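Local atomic coordinates of F-actin-capping protein subunit alpha (Plasmodium berghei, PDB entry 7A0H), a protein that probably binds the fast-growing barbed ends of actin filaments as a homodimer and blocks the exchange of actin subunits there. Residues G153-C158 with Y183-H188; I130-W135 with S190-S195; I68-E73 with N78-P83. All coordinates share one frame; numbering follows the deposited sequence.

Along the chain contact 3 comes first and is complete before the other two begin. Contact 2 then opens at residue 130 and closes at 195, and both segments of contact 1 fall in between. Contacts 1 and 2 share strand 187-200 of the five-stranded antiparallel sheet, their centres about 13 Å apart: contact 1 sits at the partly exposed end of its first three strands, contact 2 in the buried layer between the end of helix 112-131 and that sheet. Contact 3, its centre about 23 Å from contact 1 and 20 Å from contact 2, joins the two small sheets instead. Of the three, contacts 1 and 2 lie next to the second subunit.

Contact 1: G153-C158 with Y183-H188; sequences GLNVKC and YLKNFH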
loop_
_atom_site.group_PDB
_atom_site.type_symbol
_atom_site.label_atom_id
_atom_site.label_comp_id
_atom_site.label_asym_id
_atom_site.label_seq_id
_atom_site.Cartn_x
_atom_site.Cartn_y
_atom_site.Cartn_z
ATOM N N GLY A 153 -10.154 16.408 17.324
ATOM C CA GLY A 153 -11.307 15.546 17.389
ATOM C C GLY A 153 -11.471 14.689 16.149
ATOM O O GLY A 153 -10.830 14.893 15.116
ATOM N N LEU A 154 -12.373 13.728 16.293
ATOM C CA LEU A 154 -12.702 12.736 15.292
ATOM C C LEU A 154 -14.144 12.941 14.842
ATOM O O LEU A 154 -15.010 13.388 15.607
ATOM C CB LEU A 154 -12.560 11.301 15.841
ATOM C CG LEU A 154 -11.323 10.413 15.654
ATOM C CD1 LEU A 154 -11.563 9.070 16.434
ATOM C CD2 LEU A 154 -11.032 10.164 14.189
ATOM N N ASN A 155 -14.379 12.635 13.585
ATOM C CA ASN A 155 -15.713 12.500 13.030
ATOM C C ASN A 155 -15.848 11.016 12.745
ATOM O O ASN A 155 -14.951 10.421 12.145
ATOM C CB ASN A 155 -15.856 13.372 11.787
ATOM C CG ASN A 155 -17.263 13.416 11.272
ATOM O OD1 ASN A 155 -18.221 13.516 12.035
ATOM N ND2 ASN A 155 -17.398 13.345 9.955
ATOM N N VAL A 156 -16.906 10.398 13.247
ATOM C CA VAL A 156 -17.123 8.966 13.061
ATOM C C VAL A 156 -18.508 8.753 12.438
ATOM O O VAL A 156 -19.485 9.351 12.890
ATOM C CB VAL A 156 -16.955 8.209 14.394
ATOM C CG1 VAL A 156 -17.846 8.805 15.449
ATOM C CG2 VAL A 156 -17.225 6.720 14.197
ATOM N N LYS A 157 -18.566 7.946 11.358
ATOM C CA LYS A 157 -19.827 7.639 10.673
ATOM C C LYS A 157 -20.102 6.149 10.799
ATOM O O LYS A 157 -19.233 5.336 10.435
ATOM C CB LYS A 157 -19.795 8.045 9.186
ATOM C CG LYS A 157 -19.591 9.577 8.925
ATOM C CD LYS A 157 -19.550 9.921 7.414
ATOM C CE LYS A 157 -19.607 11.439 7.174
ATOM N NZ LYS A 157 -20.935 12.081 7.509
ATOM N N CYS A 158 -21.304 5.804 11.301
ATOM C CA CYS A 158 -21.669 4.441 11.680
ATOM C C CYS A 158 -22.961 4.083 10.971
ATOM O O CYS A 158 -23.867 4.917 10.819
ATOM C CB CYS A 158 -21.866 4.267 13.210
ATOM S SG CYS A 158 -22.202 2.504 13.759
ATOM N N TYR A 183 -10.185 11.800 10.241
ATOM C CA TYR A 183 -9.333 12.753 10.932
ATOM C C TYR A 183 -9.607 14.147 10.416
ATOM O O TYR A 183 -9.950 14.347 9.250
ATOM C CB TYR A 183 -7.868 12.387 10.800
ATOM C CG TYR A 183 -7.471 11.123 11.565
ATOM C CD1 TYR A 183 -8.235 10.632 12.645
ATOM C CD2 TYR A 183 -6.326 10.411 11.213
ATOM C CE1 TYR A 183 -7.845 9.451 13.340
ATOM C CE2 TYR A 183 -5.931 9.259 11.891
ATOM C CZ TYR A 183 -6.686 8.775 12.940
ATOM O OH TYR A 183 -6.252 7.620 13.567
ATOM N N LEU A 184 -9.424 15.116 11.303
ATOM C CA LEU A 184 -9.806 16.478 10.949
ATOM C C LEU A 184 -11.295 16.346 10.679
ATOM O O LEU A 184 -12.055 16.039 11.608
ATOM C CB LEU A 184 -8.976 16.990 9.792
ATOM C CG LEU A 184 -7.511 17.037 10.269
ATOM C CD1 LEU A 184 -6.503 17.374 9.155
ATOM C CD2 LEU A 184 -7.367 18.014 11.438
ATOM N N LYS A 185 -11.733 16.522 9.436
ATOM C CA LYS A 185 -13.140 16.242 9.158
ATOM C C LYS A 185 -13.315 15.377 7.920
ATOM O O LYS A 185 -14.300 14.635 7.823
ATOM C CB LYS A 185 -13.943 17.542 9.034
ATOM C CG LYS A 185 -14.175 18.288 10.389
ATOM C CD LYS A 185 -14.953 17.520 11.519
ATOM C CE LYS A 185 -16.481 17.431 11.265
ATOM N NZ LYS A 185 -17.237 16.651 12.304
ATOM N N ASN A 186 -12.373 15.448 6.975
ATOM C CA ASN A 186 -12.543 14.720 5.728
ATOM C C ASN A 186 -11.373 13.835 5.318
ATOM O O ASN A 186 -11.428 13.232 4.239
ATOM C CB ASN A 186 -12.842 15.735 4.613
ATOM C CG ASN A 186 -11.688 16.702 4.372
ATOM O OD1 ASN A 186 -10.812 16.895 5.225
ATOM N ND2 ASN A 186 -11.705 17.353 3.209
ATOM N N PHE A 187 -10.364 13.650 6.151
ATOM C CA PHE A 187 -9.317 12.685 5.846
ATOM C C PHE A 187 -9.790 11.319 6.347
ATOM O O PHE A 187 -9.932 11.124 7.555
ATOM C CB PHE A 187 -7.994 13.058 6.506
ATOM C CG PHE A 187 -7.323 14.311 5.938
ATOM C CD1 PHE A 187 -7.896 15.568 6.088
ATOM C CD2 PHE A 187 -6.090 14.212 5.297
ATOM C CE1 PHE A 187 -7.261 16.699 5.580
ATOM C CE2 PHE A 187 -5.441 15.342 4.792
ATOM C CZ PHE A 187 -6.025 16.585 4.931
ATOM N N HIS A 188 -10.033 10.374 5.432
ATOM C CA HIS A 188 -10.586 9.088 5.847
ATOM C C HIS A 188 -9.533 8.284 6.583
ATOM O O HIS A 188 -8.536 7.868 5.996
ATOM C CB HIS A 188 -11.073 8.296 4.651
ATOM C CG HIS A 188 -11.619 6.956 5.023
ATOM N ND1 HIS A 188 -11.049 5.774 4.610
ATOM C CD2 HIS A 188 -12.670 6.609 5.797
ATOM C CE1 HIS A 188 -11.739 4.760 5.091
ATOM N NE2 HIS A 188 -12.725 5.242 5.818
#
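Leu154 and Tyr183 carry the apolar part of this contact, their side chains running alongside each other in the same direction. Methyl CD2 of Leu154 comes up to the ring edge, near its plane, 3.2 Å from Tyr183 CD1 and 3.4 Å from Tyr183 CE1. The first of these is unusually short for two carbons, so the detail is doubtful; chi1 of Leu154 (-96°) also lies away from a staggered value. Asn279 of the second subunit packs on Tyr183 as well.

The polar part pairs Asn155 with Lys185. The lysine chain bends at both chi2 (-60°) and chi3 (-75°), curling back from the turn so that it comes roughly perpendicular to the asparagine. Lys185 NZ ends 3.3 Å from Asn155 OD1 and 3.6 Å from Asn155 CB.

The 183-188 segment closes on itself through its backbone. Tyr183 N gives a bond to Phe187 O (2.8 Å) and Phe187 N returns one to Tyr183 O (3.2 Å), closing the three-residue turn 184-186 of the beta hairpin that links strands 170-183 and 187-200. Strand 154-167 pairs with 170-183, as in the backbone bond between Asn155 and Tyr182. Thus the turn meets the start of the outer strand through one apolar touch and one amine set beside an amide, a modest contact at the partly exposed edge of the sheet.

Contact 2: I130-W135 with S190-S195; sequences IYYKKW and SSWRSS
Tyr132 turns the edge of its ring toward the face of the Trp192 indole, an offset edge-to-face pair with the phenol and five-membered ring centroids 5.8 Å apart and the planes at 80°. Around the indole, Ile213 and Val215 of strand 206-220, Val261 of helix 243-266 and Pro285 of the second subunit also pack; that proline touches Tyr132 as well. The phenol oxygen makes the nearest approach: Trp192 NE1 donates to Tyr132 OH over 3.1 Å, but the bond is bent to 135° at the hydrogen and weak. The tyrosine hydroxyl has its stronger partner in Glu258 of helix 243-266, whose other carboxylate oxygen bonds to Ser194 OG. Here, then, the five-stranded antiparallel sheet of capping protein meets the helical layer lying across it, with Tyr132 coming from just past the end of helix 112-131. Trp192 has its CG anti to the backbone N (chi1 173°), which sends the indole off strand 187-200 toward the tyrosine. On the strand itself, Arg193 NH1 binds Trp192 O at 3.1 Å from well above the carbonyl plane, and the same NH1 forms a salt bridge with Asp180.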
loop_
_atom_site.group_PDB
_atom_site.type_symbol
_atom_site.label_atom_id
_atom_site.label_comp_id
_atom_site.label_asym_id
_atom_site.label_seq_id
_atom_site.Cartn_x
_atom_site.Cartn_y
_atom_site.Cartn_z
ATOM N N ILE A 130 -25.311 -0.434 22.632
ATOM C CA ILE A 130 -24.779 -0.770 23.947
ATOM C C ILE A 130 -23.250 -0.818 23.947
ATOM O O ILE A 130 -22.623 -0.438 24.925
ATOM C CB ILE A 130 -25.374 -2.104 24.416
ATOM C CG1 ILE A 130 -26.872 -1.921 24.680
ATOM C CG2 ILE A 130 -24.719 -2.578 25.706
ATOM C CD1 ILE A 130 -27.637 -3.257 24.951
ATOM N N TYR A 131 -22.636 -1.338 22.889
ATOM C CA TYR A 131 -21.233 -1.733 22.924
ATOM C C TYR A 131 -20.226 -0.879 22.122
ATOM O O TYR A 131 -19.026 -0.952 22.430
ATOM C CB TYR A 131 -21.108 -3.169 22.403
ATOM C CG TYR A 131 -21.752 -4.086 23.322
ATOM C CD1 TYR A 131 -21.186 -4.348 24.544
ATOM C CD2 TYR A 131 -22.903 -4.726 22.995
ATOM C CE1 TYR A 131 -21.786 -5.188 25.427
ATOM C CE2 TYR A 131 -23.469 -5.545 23.823
ATOM C CZ TYR A 131 -22.923 -5.789 25.058
ATOM O OH TYR A 131 -23.536 -6.661 25.927
ATOM N N TYR A 132 -20.660 -0.124 21.093
ATOM C CA TYR A 132 -19.780 0.774 20.317
ATOM C C TYR A 132 -19.585 2.108 21.044
ATOM O O TYR A 132 -20.523 2.704 21.576
ATOM C CB TYR A 132 -20.376 1.037 18.887
ATOM C CG TYR A 132 -20.180 -0.131 17.925
ATOM C CD1 TYR A 132 -19.891 0.051 16.565
ATOM C CD2 TYR A 132 -20.239 -1.427 18.400
ATOM C CE1 TYR A 132 -19.631 -1.036 15.729
ATOM C CE2 TYR A 132 -20.027 -2.507 17.586
ATOM C CZ TYR A 132 -19.721 -2.330 16.235
ATOM O OH TYR A 132 -19.446 -3.480 15.449
ATOM N N LYS A 133 -18.360 2.534 21.116
ATOM C CA LYS A 133 -18.018 3.904 21.445
ATOM C C LYS A 133 -19.047 4.912 20.949
ATOM O O LYS A 133 -19.460 4.897 19.772
ATOM C CB LYS A 133 -16.657 4.274 20.796
ATOM C CG LYS A 133 -15.425 3.516 21.313
ATOM C CD LYS A 133 -14.117 3.855 20.529
ATOM C CE LYS A 133 -13.042 2.863 20.892
ATOM N NZ LYS A 133 -11.811 2.918 20.020
ATOM N N LYS A 134 -19.366 5.863 21.814
ATOM C CA LYS A 134 -19.998 7.133 21.489
ATOM C C LYS A 134 -18.954 8.259 21.638
ATOM O O LYS A 134 -17.783 8.009 21.930
ATOM C CB LYS A 134 -21.243 7.316 22.386
ATOM C CG LYS A 134 -22.258 6.117 22.380
ATOM C CD LYS A 134 -23.409 6.337 23.338
ATOM C CE LYS A 134 -24.316 5.132 23.420
ATOM N NZ LYS A 134 -24.824 4.801 22.067
ATOM N N TRP A 135 -19.410 9.511 21.493
ATOM C CA TRP A 135 -18.518 10.669 21.385
ATOM C C TRP A 135 -17.483 10.698 22.505
ATOM O O TRP A 135 -16.281 10.751 22.242
ATOM C CB TRP A 135 -19.353 11.954 21.377
ATOM C CG TRP A 135 -18.545 13.234 21.147
ATOM C CD1 TRP A 135 -18.298 13.853 19.932
ATOM C CD2 TRP A 135 -17.881 14.062 22.158
ATOM N NE1 TRP A 135 -17.543 15.002 20.139
ATOM C CE2 TRP A 135 -17.268 15.144 21.476
ATOM C CE3 TRP A 135 -17.770 13.996 23.567
ATOM C CZ2 TRP A 135 -16.558 16.137 22.144
ATOM C CZ3 TRP A 135 -17.039 14.997 24.235
ATOM C CH2 TRP A 135 -16.449 16.033 23.528
ATOM N N SER A 190 -10.075 5.223 8.771
ATOM C CA SER A 190 -10.242 3.783 8.902
ATOM C C SER A 190 -11.631 3.393 8.452
ATOM O O SER A 190 -12.595 4.188 8.528
ATOM C CB SER A 190 -10.047 3.290 10.358
ATOM O OG SER A 190 -10.843 4.052 11.280
ATOM N N SER A 191 -11.735 2.110 8.081
ATOM C CA SER A 191 -13.033 1.449 8.008
ATOM C C SER A 191 -13.094 0.158 8.840
ATOM O O SER A 191 -12.168 -0.664 8.832
ATOM C CB SER A 191 -13.347 1.104 6.589
ATOM O OG SER A 191 -12.310 0.216 6.167
ATOM N N TRP A 192 -14.209 0.007 9.534
ATOM C CA TRP A 192 -14.661 -1.229 10.162
ATOM C C TRP A 192 -15.920 -1.682 9.444
ATOM O O TRP A 192 -16.888 -0.921 9.313
ATOM C CB TRP A 192 -14.918 -1.001 11.646
ATOM C CG TRP A 192 -15.560 -2.136 12.467
ATOM C CD1 TRP A 192 -16.899 -2.379 12.618
ATOM C CD2 TRP A 192 -14.894 -3.125 13.236
ATOM N NE1 TRP A 192 -17.105 -3.435 13.423
ATOM C CE2 TRP A 192 -15.902 -3.930 13.838
ATOM C CE3 TRP A 192 -13.548 -3.402 13.503
ATOM C CZ2 TRP A 192 -15.609 -5.011 14.673
ATOM C CZ3 TRP A 192 -13.247 -4.466 14.359
ATOM C CH2 TRP A 192 -14.287 -5.264 14.928
ATOM N N ARG A 193 -15.875 -2.907 8.956
ATOM C CA ARG A 193 -16.962 -3.570 8.253
ATOM C C ARG A 193 -17.150 -4.989 8.837
ATOM O O ARG A 193 -16.248 -5.840 8.752
ATOM C CB ARG A 193 -16.644 -3.637 6.740
ATOM C CG ARG A 193 -16.633 -2.286 5.996
ATOM C CD ARG A 193 -17.853 -1.645 6.213
ATOM N NE ARG A 193 -18.104 -0.439 5.499
ATOM C CZ ARG A 193 -17.751 0.782 5.851
ATOM N NH1 ARG A 193 -17.055 1.006 6.928
ATOM N NH2 ARG A 193 -18.120 1.809 5.065
ATOM N N SER A 194 -18.323 -5.260 9.394
ATOM C CA SER A 194 -18.605 -6.550 10.059
ATOM C C SER A 194 -19.861 -7.154 9.444
ATOM O O SER A 194 -20.969 -6.588 9.565
ATOM C CB SER A 194 -18.773 -6.372 11.581
ATOM O OG SER A 194 -19.118 -7.618 12.199
ATOM N N SER A 195 -19.713 -8.267 8.771
ATOM C CA SER A 195 -20.810 -8.732 7.957
ATOM C C SER A 195 -21.130 -10.183 8.233
ATOM O O SER A 195 -20.214 -11.006 8.419
ATOM C CB SER A 195 -20.490 -8.483 6.376
ATOM O OG SER A 195 -19.314 -9.181 6.019
#

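Contact 3: I68-E73 with N78-P83; sequences IIICKE and NLYLHP
The nearest CA atoms are those of Ile68 and His82 (6.1 Å) and of Ile70 and Tyr80 (6.7 Å), where strands 68-70 and 79-82 cross at 129° without backbone pairing. The Tyr80 side chain points at strand 68-70 and makes most of the contact. Methyl CD1 of Ile70 sits over one face of the ring, 4.0 Å from the centroid of Tyr80 and only 13° off the ring normal, a CH-pi contact. The first torsion of Ile70 sets CG2 anti to the backbone N, 3.6 Å from Tyr80 CE1, while a bent chi2 (-56°) folds CD1 over the ring. Cys71 O reaches the ring edge near its plane, 4.2 Å from Tyr80 CE1. The strands belong to different antiparallel sheets, 66-70 to a two-stranded one with 58-62 and 79-82 to a four-stranded one, so here the sheets pack through side chains. Beyond the ring, Glu54 takes the hydrogen bond of Tyr80 OH and His93 meets the ring nearly at right angles. Toward the other end, Ile68 CG2 lies against Tyr80 CB (3.7 Å) while Ile68 CD1 rests on His82 CB at 3.7 Å, by the imidazole edge. His82 ND1 is hydrogen-bonded to Leu85 N.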
loop_
_atom_site.group_PDB
_atom_site.type_symbol
_atom_site.label_atom_id
_atom_site.label_comp_id
_atom_site.label_asym_id
_atom_site.label_seq_id
_atom_site.Cartn_x
_atom_site.Cartn_y
_atom_site.Cartn_z
ATOM N N ILE A 68 -27.319 4.927 2.800
ATOM C CA ILE A 68 -27.501 3.809 1.893
ATOM C C ILE A 68 -26.185 3.097 1.948
ATOM O O ILE A 68 -25.131 3.752 1.956
ATOM C CB ILE A 68 -27.795 4.266 0.438
ATOM C CG1 ILE A 68 -29.121 5.010 0.319
ATOM C CG2 ILE A 68 -27.796 3.047 -0.467
ATOM C CD1 ILE A 68 -30.303 4.076 0.534
ATOM N N ILE A 69 -26.221 1.772 1.978
ATOM C CA ILE A 69 -24.980 1.013 1.997
ATOM C C ILE A 69 -24.854 0.280 0.682
ATOM O O ILE A 69 -25.757 -0.470 0.294
ATOM C CB ILE A 69 -24.913 0.041 3.159
ATOM C CG1 ILE A 69 -25.375 0.688 4.466
ATOM C CG2 ILE A 69 -23.482 -0.408 3.292
ATOM C CD1 ILE A 69 -25.249 -0.274 5.562
ATOM N N ILE A 70 -23.721 0.474 0.011
ATOM C CA ILE A 70 -23.520 -0.058 -1.303
ATOM C C ILE A 70 -22.811 -1.371 -1.196
ATOM O O ILE A 70 -21.671 -1.395 -0.743
ATOM C CB ILE A 70 -22.655 0.874 -2.163
ATOM C CG1 ILE A 70 -23.074 2.339 -2.155
ATOM C CG2 ILE A 70 -22.685 0.387 -3.546
ATOM C CD1 ILE A 70 -24.483 2.545 -2.568
ATOM N N CYS A 71 -23.412 -2.448 -1.696
ATOM C CA CYS A 71 -22.724 -3.743 -1.698
ATOM C C CYS A 71 -23.605 -4.689 -2.493
ATOM O O CYS A 71 -24.769 -4.366 -2.748
ATOM C CB CYS A 71 -22.545 -4.283 -0.265
ATOM S SG CYS A 71 -24.174 -4.364 0.643
ATOM N N LYS A 72 -23.104 -5.916 -2.735
ATOM C CA LYS A 72 -23.915 -6.890 -3.467
ATOM C C LYS A 72 -25.292 -7.016 -2.866
ATOM O O LYS A 72 -26.305 -6.999 -3.570
ATOM C CB LYS A 72 -23.313 -8.286 -3.408
ATOM C CG LYS A 72 -21.979 -8.474 -3.948
ATOM C CD LYS A 72 -21.509 -9.864 -3.589
ATOM C CE LYS A 72 -20.118 -10.092 -4.166
ATOM N NZ LYS A 72 -19.637 -11.450 -3.837
ATOM N N GLU A 73 -25.325 -7.232 -1.546
ATOM C CA GLU A 73 -26.538 -7.626 -0.832
ATOM C C GLU A 73 -27.604 -6.537 -0.898
ATOM O O GLU A 73 -28.811 -6.833 -0.812
ATOM C CB GLU A 73 -26.122 -7.984 0.614
ATOM C CG GLU A 73 -25.352 -9.318 0.680
ATOM C CD GLU A 73 -23.794 -9.226 0.545
ATOM O OE1 GLU A 73 -23.177 -8.127 0.550
ATOM O OE2 GLU A 73 -23.171 -10.310 0.406
ATOM N N ASN A 78 -30.479 -1.834 -10.715
ATOM C CA ASN A 78 -29.354 -0.917 -10.730
ATOM C C ASN A 78 -29.422 0.037 -9.556
ATOM O O ASN A 78 -28.647 1.013 -9.489
ATOM C CB ASN A 78 -29.364 -0.212 -12.085
ATOM C CG ASN A 78 -29.347 -1.224 -13.266
ATOM O OD1 ASN A 78 -28.342 -1.908 -13.513
ATOM N ND2 ASN A 78 -30.490 -1.359 -13.948
ATOM N N LEU A 79 -30.354 -0.226 -8.639
ATOM C CA LEU A 79 -30.627 0.537 -7.422
ATOM C C LEU A 79 -30.103 -0.231 -6.193
ATOM O O LEU A 79 -29.535 -1.333 -6.276
ATOM C CB LEU A 79 -32.140 0.852 -7.365
ATOM C CG LEU A 79 -32.758 1.434 -8.707
ATOM C CD1 LEU A 79 -34.205 1.834 -8.659
ATOM C CD2 LEU A 79 -32.028 2.654 -9.204
ATOM N N TYR A 80 -30.283 0.375 -5.018
ATOM C CA TYR A 80 -29.761 -0.115 -3.749
ATOM C C TYR A 80 -30.881 -0.025 -2.724
ATOM O O TYR A 80 -31.475 1.038 -2.561
ATOM C CB TYR A 80 -28.530 0.696 -3.271
ATOM C CG TYR A 80 -27.391 0.475 -4.248
ATOM C CD1 TYR A 80 -26.625 -0.666 -4.161
ATOM C CD2 TYR A 80 -27.143 1.393 -5.321
ATOM C CE1 TYR A 80 -25.644 -0.917 -5.067
ATOM C CE2 TYR A 80 -26.113 1.166 -6.269
ATOM C CZ TYR A 80 -25.412 0.009 -6.160
ATOM O OH TYR A 80 -24.440 -0.182 -7.067
ATOM N N LEU A 81 -31.105 -1.107 -1.959
ATOM C CA LEU A 81 -32.238 -1.134 -1.041
ATOM C C LEU A 81 -31.832 -0.502 0.267
ATOM O O LEU A 81 -30.722 -0.730 0.785
ATOM C CB LEU A 81 -32.744 -2.555 -0.783
ATOM C CG LEU A 81 -33.966 -2.699 0.152
ATOM C CD1 LEU A 81 -35.250 -2.168 -0.486
ATOM C CD2 LEU A 81 -34.155 -4.159 0.573
ATOM N N HIS A 82 -32.689 0.325 0.765
ATOM C CA HIS A 82 -32.631 0.595 2.191
ATOM C C HIS A 82 -33.763 -0.213 2.876
ATOM O O HIS A 82 -34.925 0.155 2.750
ATOM C CB HIS A 82 -32.805 2.087 2.438
ATOM C CG HIS A 82 -32.578 2.490 3.860
ATOM N ND1 HIS A 82 -33.504 2.262 4.850
ATOM C CD2 HIS A 82 -31.576 3.210 4.424
ATOM C CE1 HIS A 82 -33.096 2.856 5.962
ATOM N NE2 HIS A 82 -31.921 3.413 5.739
ATOM N N PRO A 83 -33.471 -1.317 3.559
ATOM C CA PRO A 83 -34.553 -2.228 3.994
ATOM C C PRO A 83 -35.468 -1.672 5.090
ATOM O O PRO A 83 -36.656 -2.019 5.148
ATOM C CB PRO A 83 -33.805 -3.487 4.436
ATOM C CG PRO A 83 -32.406 -3.103 4.568
ATOM C CD PRO A 83 -32.164 -2.005 3.543
#